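Local coordinates for reticulocyte binding protein (Streptococcus agalactiae COH1, PDB 3FAW) that is a cell-wall-anchored pullulanase, which probably hydrolyses alpha-1,6 glycosidic bonds in pullulan and related branched glucans, at residues Asn645-Ile650 with Tyr656-His661. Residues are numbered along the deposited sequence; the frame is centred on the assembly and turned at random.
Sequences NKATLI and YPYFIH
Thr648 and Phe659 form the hydrogen-bonded pair at the middle of a small antiparallel beta hairpin. Thr648 N donates to Phe659 O at 2.6 Å, and Phe659 N donates back to Thr648 O at 2.8 Å. One further backbone bond closes each end. His661 N reaches Lys646 O at 3.0 Å, and Ile650 N meets Pro657 O at 3.0 Å, nearly straight at 174°. With CG between the backbone N and the carbonyl carbon (chi1 62°), the His661 imidazole is brought against the Lys646-Ala647 peptide. From there ND1 gives a weak, bent bond to Thr648 OG1, 2.9 Å long. Lys646 O lies over one face of the same ring. On the side of the sheet shared by Ala647, Leu649, Tyr658 and Ile660, Leu649 CD1 makes a CH-pi contact, 3.9 Å from the Tyr658 ring centroid. It also touches Pro657 CB. Tyr658 OH is satisfied by Val638 N. The hairpin follows the last strand of the TIM barrel, 614-618, in sequence. Strand 658-660 also has backbone bonds to Leu629 and Lys627, while Thr648 and Phe659 face helix 578-586, whose Lys584 NZ binds Leu649 O.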
loop_
_atom_site.group_PDB
_atom_site.type_symbol
_atom_site.label_atom_id
_atom_site.label_comp_id
_atom_site.label_asym_id
_atom_site.label_seq_id
_atom_site.Cartn_x
_atom_site.Cartn_y
_atom_site.Cartn_z
ATOM N N ASN A 645 -19.038 7.598 -13.398
ATOM C CA ASN A 645 -17.811 7.953 -12.694
ATOM C C ASN A 645 -16.722 6.894 -12.870
ATOM O O ASN A 645 -16.990 5.697 -12.748
ATOM C CB ASN A 645 -18.097 8.161 -11.204
ATOM C CG ASN A 645 -16.914 8.746 -10.457
ATOM O OD1 ASN A 645 -16.280 9.698 -10.919
ATOM N ND2 ASN A 645 -16.611 8.180 -9.291
ATOM N N LYS A 646 -15.504 7.347 -13.172
ATOM C CA LYS A 646 -14.318 6.482 -13.220
ATOM C C LYS A 646 -14.463 5.302 -14.184
ATOM O O LYS A 646 -13.961 4.204 -13.916
ATOM C CB LYS A 646 -13.978 5.975 -11.811
ATOM C CG LYS A 646 -13.697 7.080 -10.787
ATOM C CD LYS A 646 -12.479 7.916 -11.165
ATOM C CE LYS A 646 -12.099 8.887 -10.055
ATOM N NZ LYS A 646 -10.908 9.699 -10.424
ATOM N N ALA A 647 -15.120 5.552 -15.317
ATOM C CA ALA A 647 -15.422 4.518 -16.306
ATOM C C ALA A 647 -14.674 4.752 -17.618
ATOM O O ALA A 647 -14.373 5.891 -17.986
ATOM C CB ALA A 647 -16.914 4.466 -16.565
ATOM N N THR A 648 -14.384 3.658 -18.315
ATOM C CA THR A 648 -13.694 3.700 -19.601
ATOM C C THR A 648 -14.584 3.049 -20.657
ATOM O O THR A 648 -15.074 1.937 -20.463
ATOM C CB THR A 648 -12.337 2.964 -19.528
ATOM O OG1 THR A 648 -11.443 3.697 -18.679
ATOM C CG2 THR A 648 -11.713 2.805 -20.916
ATOM N N LEU A 649 -14.776 3.753 -21.768
ATOM C CA LEU A 649 -15.604 3.284 -22.873
ATOM C C LEU A 649 -14.784 2.418 -23.822
ATOM O O LEU A 649 -13.697 2.810 -24.246
ATOM C CB LEU A 649 -16.172 4.480 -23.644
ATOM C CG LEU A 649 -17.117 4.209 -24.824
ATOM C CD1 LEU A 649 -18.486 3.708 -24.349
ATOM C CD2 LEU A 649 -17.267 5.474 -25.667
ATOM N N ILE A 650 -15.310 1.241 -24.142
ATOM C CA ILE A 650 -14.785 0.420 -25.232
ATOM C C ILE A 650 -15.768 0.541 -26.397
ATOM O O ILE A 650 -16.898 0.054 -26.323
ATOM C CB ILE A 650 -14.620 -1.062 -24.817
ATOM C CG1 ILE A 650 -13.466 -1.220 -23.824
ATOM C CG2 ILE A 650 -14.325 -1.935 -26.034
ATOM C CD1 ILE A 650 -13.627 -0.459 -22.539
ATOM N N TYR A 656 -23.655 -2.547 -22.810
ATOM C CA TYR A 656 -22.832 -2.255 -21.623
ATOM C C TYR A 656 -21.361 -1.994 -21.973
ATOM O O TYR A 656 -20.499 -2.819 -21.670
ATOM C CB TYR A 656 -22.927 -3.383 -20.590
ATOM C CG TYR A 656 -24.329 -3.715 -20.128
ATOM C CD1 TYR A 656 -25.106 -2.775 -19.457
ATOM C CD2 TYR A 656 -24.868 -4.980 -20.342
ATOM C CE1 TYR A 656 -26.386 -3.087 -19.019
ATOM C CE2 TYR A 656 -26.146 -5.301 -19.911
ATOM C CZ TYR A 656 -26.900 -4.353 -19.250
ATOM O OH TYR A 656 -28.168 -4.668 -18.820
ATOM N N PRO A 657 -21.068 -0.840 -22.605
ATOM C CA PRO A 657 -19.721 -0.553 -23.107
ATOM C C PRO A 657 -18.731 0.042 -22.095
ATOM O O PRO A 657 -17.542 0.158 -22.411
ATOM C CB PRO A 657 -19.993 0.456 -24.221
ATOM C CG PRO A 657 -21.177 1.218 -23.740
ATOM C CD PRO A 657 -21.999 0.266 -22.900
ATOM N N TYR A 658 -19.205 0.413 -20.904
ATOM C CA TYR A 658 -18.361 1.071 -19.897
ATOM C C TYR A 658 -17.754 0.077 -18.903
ATOM O O TYR A 658 -18.440 -0.805 -18.394
ATOM C CB TYR A 658 -19.152 2.150 -19.152
ATOM C CG TYR A 658 -19.556 3.323 -20.023
ATOM C CD1 TYR A 658 -18.651 4.338 -20.321
ATOM C CD2 TYR A 658 -20.844 3.419 -20.546
ATOM C CE1 TYR A 658 -19.020 5.424 -21.118
ATOM C CE2 TYR A 658 -21.223 4.496 -21.344
ATOM C CZ TYR A 658 -20.307 5.495 -21.625
ATOM O OH TYR A 658 -20.672 6.563 -22.417
ATOM N N PHE A 659 -16.455 0.239 -18.647
ATOM C CA PHE A 659 -15.702 -0.591 -17.706
ATOM C C PHE A 659 -15.024 0.323 -16.680
ATOM O O PHE A 659 -14.482 1.369 -17.035
ATOM C CB PHE A 659 -14.637 -1.416 -18.443
ATOM C CG PHE A 659 -15.194 -2.381 -19.469
ATOM C CD1 PHE A 659 -15.158 -3.748 -19.246
ATOM C CD2 PHE A 659 -15.730 -1.919 -20.666
ATOM C CE1 PHE A 659 -15.655 -4.639 -20.191
ATOM C CE2 PHE A 659 -16.233 -2.800 -21.614
ATOM C CZ PHE A 659 -16.198 -4.163 -21.376
ATOM N N ILE A 660 -15.042 -0.078 -15.411
ATOM C CA ILE A 660 -14.536 0.770 -14.328
ATOM C C ILE A 660 -13.028 0.611 -14.137
ATOM O O ILE A 660 -12.533 -0.498 -13.933
ATOM C CB ILE A 660 -15.264 0.479 -12.996
ATOM C CG1 ILE A 660 -16.782 0.663 -13.154
ATOM C CG2 ILE A 660 -14.731 1.376 -11.885
ATOM C CD1 ILE A 660 -17.210 2.015 -13.716
ATOM N N HIS A 661 -12.313 1.735 -14.204
ATOM C CA HIS A 661 -10.858 1.761 -14.025
ATOM C C HIS A 661 -10.434 2.247 -12.635
ATOM O O HIS A 661 -9.248 2.262 -12.321
ATOM C CB HIS A 661 -10.190 2.627 -15.103
ATOM C CG HIS A 661 -10.607 4.064 -15.076
ATOM N ND1 HIS A 661 -11.598 4.565 -15.894
ATOM C CD2 HIS A 661 -10.163 5.109 -14.336
ATOM C CE1 HIS A 661 -11.750 5.856 -15.654
ATOM N NE2 HIS A 661 -10.894 6.210 -14.713
#